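Side-chain contacts in O-methyltransferase (Bacillus halodurans, PDB 2GPY), which is of unproven function but, from its family, probably transfers methyl groups from S-adenosylmethionine to oxygen atoms of an acceptor substrate: residues D113-G118 with K136-R141; Y67-M72 with A79-I84. All coordinates share one frame; numbering follows the deposited sequence. Where two conformers were deposited one is given.

Contact 1: D113-G118 with K136-R141; sequences DALQLG and KGQYRR
L115 reaches across from the loop after strand 107-111 and sets its two methyls against Q138 and R141, at the start of helix 139-146. L115 CD1 rests on the root of the arginine, 3.9 Å from R141 CB. L115 CD2 meets the ends of both polar chains, with R141 NH1 at 3.6 Å and Q138 NE2 at 3.1 Å, the latter so short that the detail of this contact is doubtful. The leucine's own torsions, chi1 -113° and chi2 29°, lie away from the staggered positions, which adds to the uncertainty over where its methyls sit. The leucine crosses the arginine at about a right angle, and L115 CG stands over one face of the guanidinium. R141 is brought round by a bend in its chain at chi3 (97°), which turns the charged end back over the leucine. Q138 slants past the same methyl. With an alanine here, CD1 and CD2 would be gone, and the guanidinium of R141 and the amide of Q138 would probably be left without the apolar surface they lie on and freer to turn.

Behind the leucine, D113 fixes the loop: D113 OD1 accepts from L115 N at 2.9 Å, on the anti side of the carboxylate, forming an Asx turn. A water donates to Q138 OE1 at 2.9 Å and more weakly to D113 OD1, making a loose polar bridge beside the methyl contact. Q138 is also the N-cap residue of helix 139-146 and lies in a type II turn running from K136 to Y139. The contact lies at the surface, where L115 also packs on F142 and M145 farther along that helix, while A114 and L117 touch I84 of strand 80-85.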
# COMPACT_ATOMS: atom_id res chain seq x y z
N ASP B 113 -22.33 18.08 9.10
CA ASP B 113 -21.01 18.39 9.61
C ASP B 113 -20.44 17.13 10.26
O ASP B 113 -20.99 16.65 11.26
CB ASP B 113 -21.15 19.51 10.66
CG ASP B 113 -19.80 20.01 11.17
OD1 ASP B 113 -18.88 19.21 11.39
OD2 ASP B 113 -19.71 21.24 11.39
N ALA B 114 -19.33 16.61 9.73
CA ALA B 114 -18.74 15.37 10.25
C ALA B 114 -18.42 15.42 11.74
O ALA B 114 -18.48 14.39 12.42
CB ALA B 114 -17.49 14.98 9.45
N LEU B 115 -18.08 16.60 12.25
CA LEU B 115 -17.70 16.75 13.66
C LEU B 115 -18.92 16.66 14.56
O LEU B 115 -18.80 16.49 15.76
CB LEU B 115 -16.96 18.06 13.86
CG LEU B 115 -15.47 18.00 14.24
CD1 LEU B 115 -14.72 16.77 13.72
CD2 LEU B 115 -14.78 19.29 13.83
N GLN B 116 -20.10 16.76 13.95
CA GLN B 116 -21.36 16.63 14.66
C GLN B 116 -22.02 15.26 14.43
O GLN B 116 -23.06 14.96 15.04
CB GLN B 116 -22.29 17.77 14.26
CG GLN B 116 -21.70 19.14 14.58
CD GLN B 116 -22.71 20.26 14.54
OE1 GLN B 116 -23.06 20.79 15.59
NE2 GLN B 116 -23.20 20.61 13.34
N LEU B 117 -21.40 14.44 13.57
CA LEU B 117 -21.97 13.16 13.14
C LEU B 117 -21.30 11.92 13.74
O LEU B 117 -21.61 10.80 13.34
CB LEU B 117 -21.95 13.03 11.61
CG LEU B 117 -22.96 13.83 10.78
CD1 LEU B 117 -22.87 13.41 9.34
CD2 LEU B 117 -24.39 13.70 11.29
N GLY B 118 -20.40 12.13 14.70
CA GLY B 118 -19.66 11.03 15.33
C GLY B 118 -20.55 9.94 15.92
O GLY B 118 -20.34 8.75 15.66
N LYS B 136 -8.24 20.19 3.62
CA LYS B 136 -9.58 20.65 4.05
C LYS B 136 -9.54 21.01 5.54
O LYS B 136 -8.65 20.57 6.26
CB LYS B 136 -10.67 19.61 3.76
CG LYS B 136 -10.94 19.42 2.26
CD LYS B 136 -12.00 18.35 1.99
CE LYS B 136 -11.78 17.69 0.60
NZ LYS B 136 -13.01 17.12 -0.06
N GLY B 137 -10.47 21.85 5.98
CA GLY B 137 -10.47 22.33 7.36
C GLY B 137 -10.74 21.19 8.32
O GLY B 137 -11.33 20.16 7.92
N GLN B 138 -10.27 21.34 9.56
CA GLN B 138 -10.57 20.40 10.64
C GLN B 138 -9.93 19.01 10.50
O GLN B 138 -10.36 18.06 11.14
CB GLN B 138 -12.09 20.27 10.81
CG GLN B 138 -12.76 21.58 11.30
CD GLN B 138 -14.24 21.58 11.01
OE1 GLN B 138 -14.67 21.38 9.87
NE2 GLN B 138 -15.03 21.83 12.05
N TYR B 139 -8.88 18.93 9.69
CA TYR B 139 -8.19 17.67 9.39
C TYR B 139 -7.83 16.88 10.68
O TYR B 139 -8.13 15.70 10.80
CB TYR B 139 -6.93 17.98 8.58
CG TYR B 139 -5.96 16.84 8.40
CD1 TYR B 139 -6.34 15.67 7.74
CD2 TYR B 139 -4.65 16.94 8.85
CE1 TYR B 139 -5.42 14.61 7.56
CE2 TYR B 139 -3.74 15.91 8.66
CZ TYR B 139 -4.13 14.75 8.04
OH TYR B 139 -3.19 13.74 7.87
N ARG B 140 -7.21 17.55 11.63
CA ARG B 140 -6.79 16.88 12.88
C ARG B 140 -7.98 16.41 13.71
O ARG B 140 -7.93 15.32 14.29
CB ARG B 140 -6.02 17.84 13.75
CG ARG B 140 -4.60 18.06 13.38
CD ARG B 140 -3.81 17.97 14.67
NE ARG B 140 -2.81 19.02 14.82
CZ ARG B 140 -1.85 19.01 15.73
NH1 ARG B 140 -1.72 17.99 16.56
NH2 ARG B 140 -1.00 20.02 15.79
N ARG B 141 -9.02 17.24 13.80
CA ARG B 141 -10.22 16.87 14.55
C ARG B 141 -10.90 15.68 13.88
O ARG B 141 -11.36 14.77 14.57
CB ARG B 141 -11.21 18.04 14.68
CG ARG B 141 -10.69 19.17 15.56
CD ARG B 141 -11.81 20.14 15.85
NE ARG B 141 -12.42 19.86 17.14
CZ ARG B 141 -13.55 20.40 17.57
NH1 ARG B 141 -14.23 21.25 16.79
NH2 ARG B 141 -14.02 20.10 18.78
O HOH W 1 -17.01 20.11 8.70

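Contact 2: Y67-M72 with A79-I84; sequences YSAIRM and ATIVSI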
# COMPACT_ATOMS: atom_id res chain seq x y z
N TYR B 67 -16.60 12.79 -6.74
CA TYR B 67 -15.61 12.18 -7.63
C TYR B 67 -14.82 11.02 -7.00
O TYR B 67 -14.77 9.92 -7.58
CB TYR B 67 -14.67 13.27 -8.13
CG TYR B 67 -13.61 12.77 -9.09
CD1 TYR B 67 -13.90 12.57 -10.43
CD2 TYR B 67 -12.32 12.54 -8.64
CE1 TYR B 67 -12.91 12.12 -11.31
CE2 TYR B 67 -11.32 12.12 -9.51
CZ TYR B 67 -11.62 11.91 -10.83
OH TYR B 67 -10.58 11.53 -11.65
N SER B 68 -14.25 11.25 -5.81
CA SER B 68 -13.46 10.18 -5.15
C SER B 68 -14.32 8.99 -4.73
O SER B 68 -13.91 7.85 -4.91
CB SER B 68 -12.61 10.71 -3.99
OG SER B 68 -11.56 11.54 -4.48
N ALA B 69 -15.53 9.25 -4.21
CA ALA B 69 -16.44 8.19 -3.79
C ALA B 69 -16.76 7.32 -5.01
O ALA B 69 -16.71 6.10 -4.95
CB ALA B 69 -17.74 8.75 -3.21
N ILE B 70 -17.12 7.98 -6.11
CA ILE B 70 -17.44 7.29 -7.36
C ILE B 70 -16.29 6.45 -7.90
O ILE B 70 -16.48 5.27 -8.21
CB ILE B 70 -17.99 8.26 -8.44
CG1 ILE B 70 -19.43 8.65 -8.04
CG2 ILE B 70 -17.96 7.63 -9.82
CD1 ILE B 70 -19.98 9.88 -8.79
N ARG B 71 -15.10 7.05 -8.01
CA ARG B 71 -13.97 6.33 -8.57
C ARG B 71 -13.52 5.17 -7.69
O ARG B 71 -13.14 4.11 -8.21
CB ARG B 71 -12.85 7.32 -8.85
CG ARG B 71 -13.28 8.17 -10.04
CD ARG B 71 -12.18 8.54 -10.93
NE ARG B 71 -11.51 7.38 -11.52
CZ ARG B 71 -10.29 7.44 -12.01
NH1 ARG B 71 -9.65 8.59 -11.99
NH2 ARG B 71 -9.69 6.34 -12.52
N MSE B 72 -13.61 5.34 -6.37
CA MSE B 72 -13.35 4.20 -5.47
C MSE B 72 -14.38 3.08 -5.61
O MSE B 72 -14.00 1.87 -5.65
CB MSE B 72 -13.28 4.64 -3.98
CG MSE B 72 -12.09 5.55 -3.73
SE MSE B 72 -11.88 5.98 -1.79
CE MSE B 72 -13.50 7.08 -1.51
N ALA B 79 -17.04 -3.18 -2.60
CA ALA B 79 -16.93 -2.37 -1.40
C ALA B 79 -18.12 -1.43 -1.27
O ALA B 79 -18.81 -1.15 -2.24
CB ALA B 79 -15.63 -1.55 -1.42
N THR B 80 -18.36 -0.97 -0.06
CA THR B 80 -19.36 0.07 0.17
C THR B 80 -18.63 1.27 0.72
O THR B 80 -17.60 1.14 1.41
CB THR B 80 -20.50 -0.36 1.11
OG1 THR B 80 -20.00 -0.61 2.41
CG2 THR B 80 -21.19 -1.60 0.59
N ILE B 81 -19.15 2.44 0.36
CA ILE B 81 -18.57 3.69 0.73
C ILE B 81 -19.65 4.49 1.48
O ILE B 81 -20.85 4.48 1.11
CB ILE B 81 -18.10 4.43 -0.52
CG1 ILE B 81 -17.12 3.51 -1.31
CG2 ILE B 81 -17.45 5.77 -0.14
CD1 ILE B 81 -16.46 4.15 -2.43
N VAL B 82 -19.23 5.13 2.56
CA VAL B 82 -20.06 6.10 3.25
C VAL B 82 -19.28 7.40 3.11
O VAL B 82 -18.08 7.42 3.34
CB VAL B 82 -20.25 5.75 4.73
CG1 VAL B 82 -21.05 6.86 5.45
CG2 VAL B 82 -20.97 4.40 4.87
N SER B 83 -19.93 8.49 2.71
CA SER B 83 -19.20 9.77 2.56
C SER B 83 -20.01 10.96 3.11
O SER B 83 -21.23 10.99 2.97
CB SER B 83 -18.87 9.99 1.08
OG SER B 83 -18.04 11.14 0.87
N ILE B 84 -19.33 11.92 3.74
CA ILE B 84 -19.98 12.98 4.48
C ILE B 84 -19.59 14.32 3.85
O ILE B 84 -18.43 14.54 3.54
CB ILE B 84 -19.56 12.99 5.96
CG1 ILE B 84 -19.94 11.68 6.65
CG2 ILE B 84 -20.28 14.12 6.68
CD1 ILE B 84 -19.30 11.54 8.07
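I81 points its long branch from strand 80-85 into helix 67-75, ending between A69 and M72, the latter a selenomethionine. Its CG1 lies anti to the carbonyl carbon (chi1 -56°) and continues into an extended chain, chi2 -173°, that carries CD1 to the helix backbone. There I81 CD1 comes within 3.2 Å of A69 O and 3.6 Å of M72 CB, touching the carbonyl oxygen of one residue and CB of the residue three further on, about one turn along the helix. The short branch does a lighter job: I81 CG2 faces A69 CB at 4.3 Å. The small A69 probably allows the close approach, with its CA and that of I81 6.7 Å apart.

M72 meets the isoleucine through CB alone and also packs on E60 of strand 57-61. On another side of the helix, R71 folds back along Y67, its CG 4.1 Å above one face of the ring and offset toward the rim. The guanidinium then gives NH1 of R71 to Y67 OH at 3.1 Å, with the oxygen nearly in the guanidinium plane. R71 also forms a salt bridge with E44, and Y67 OH bonds to E27, tying this side of the helix to its neighbours.

Helix 67-75 is the crossover of the beta-alpha-beta unit formed with strands 57-61 and 80-85, part of the Rossmann-like core of these methyltransferases. Between helix and strand the chemistry is that of apolar burial, with one methyl lying against a carbonyl oxygen. I81 therefore holds the helix by apolar fit to A69 and M72, while the salt bridge of R71 and the hydrogen bonds of Y67 OH act on another side of the helix.

Overall arrangement
From the N terminus, the chain leaves strand 57-61, runs through helix 67-75 and returns as strand 80-85, where contact 2 closes a short loop inside one beta-alpha-beta unit. Only after helix 88-100 and strand 107-111 does contact 1 open, closing a longer loop through helix 118-122 and strand 127-133 at the start of helix 139-146. The two therefore follow in series, neither nested nor crossed, with centres about 17 Å apart. One is buried beside the sheet and the other lies at the surface. They nevertheless meet at I84, whose CG2 is 3.8 Å from L117 CD1, linking strand 80-85 to the loop 113-118.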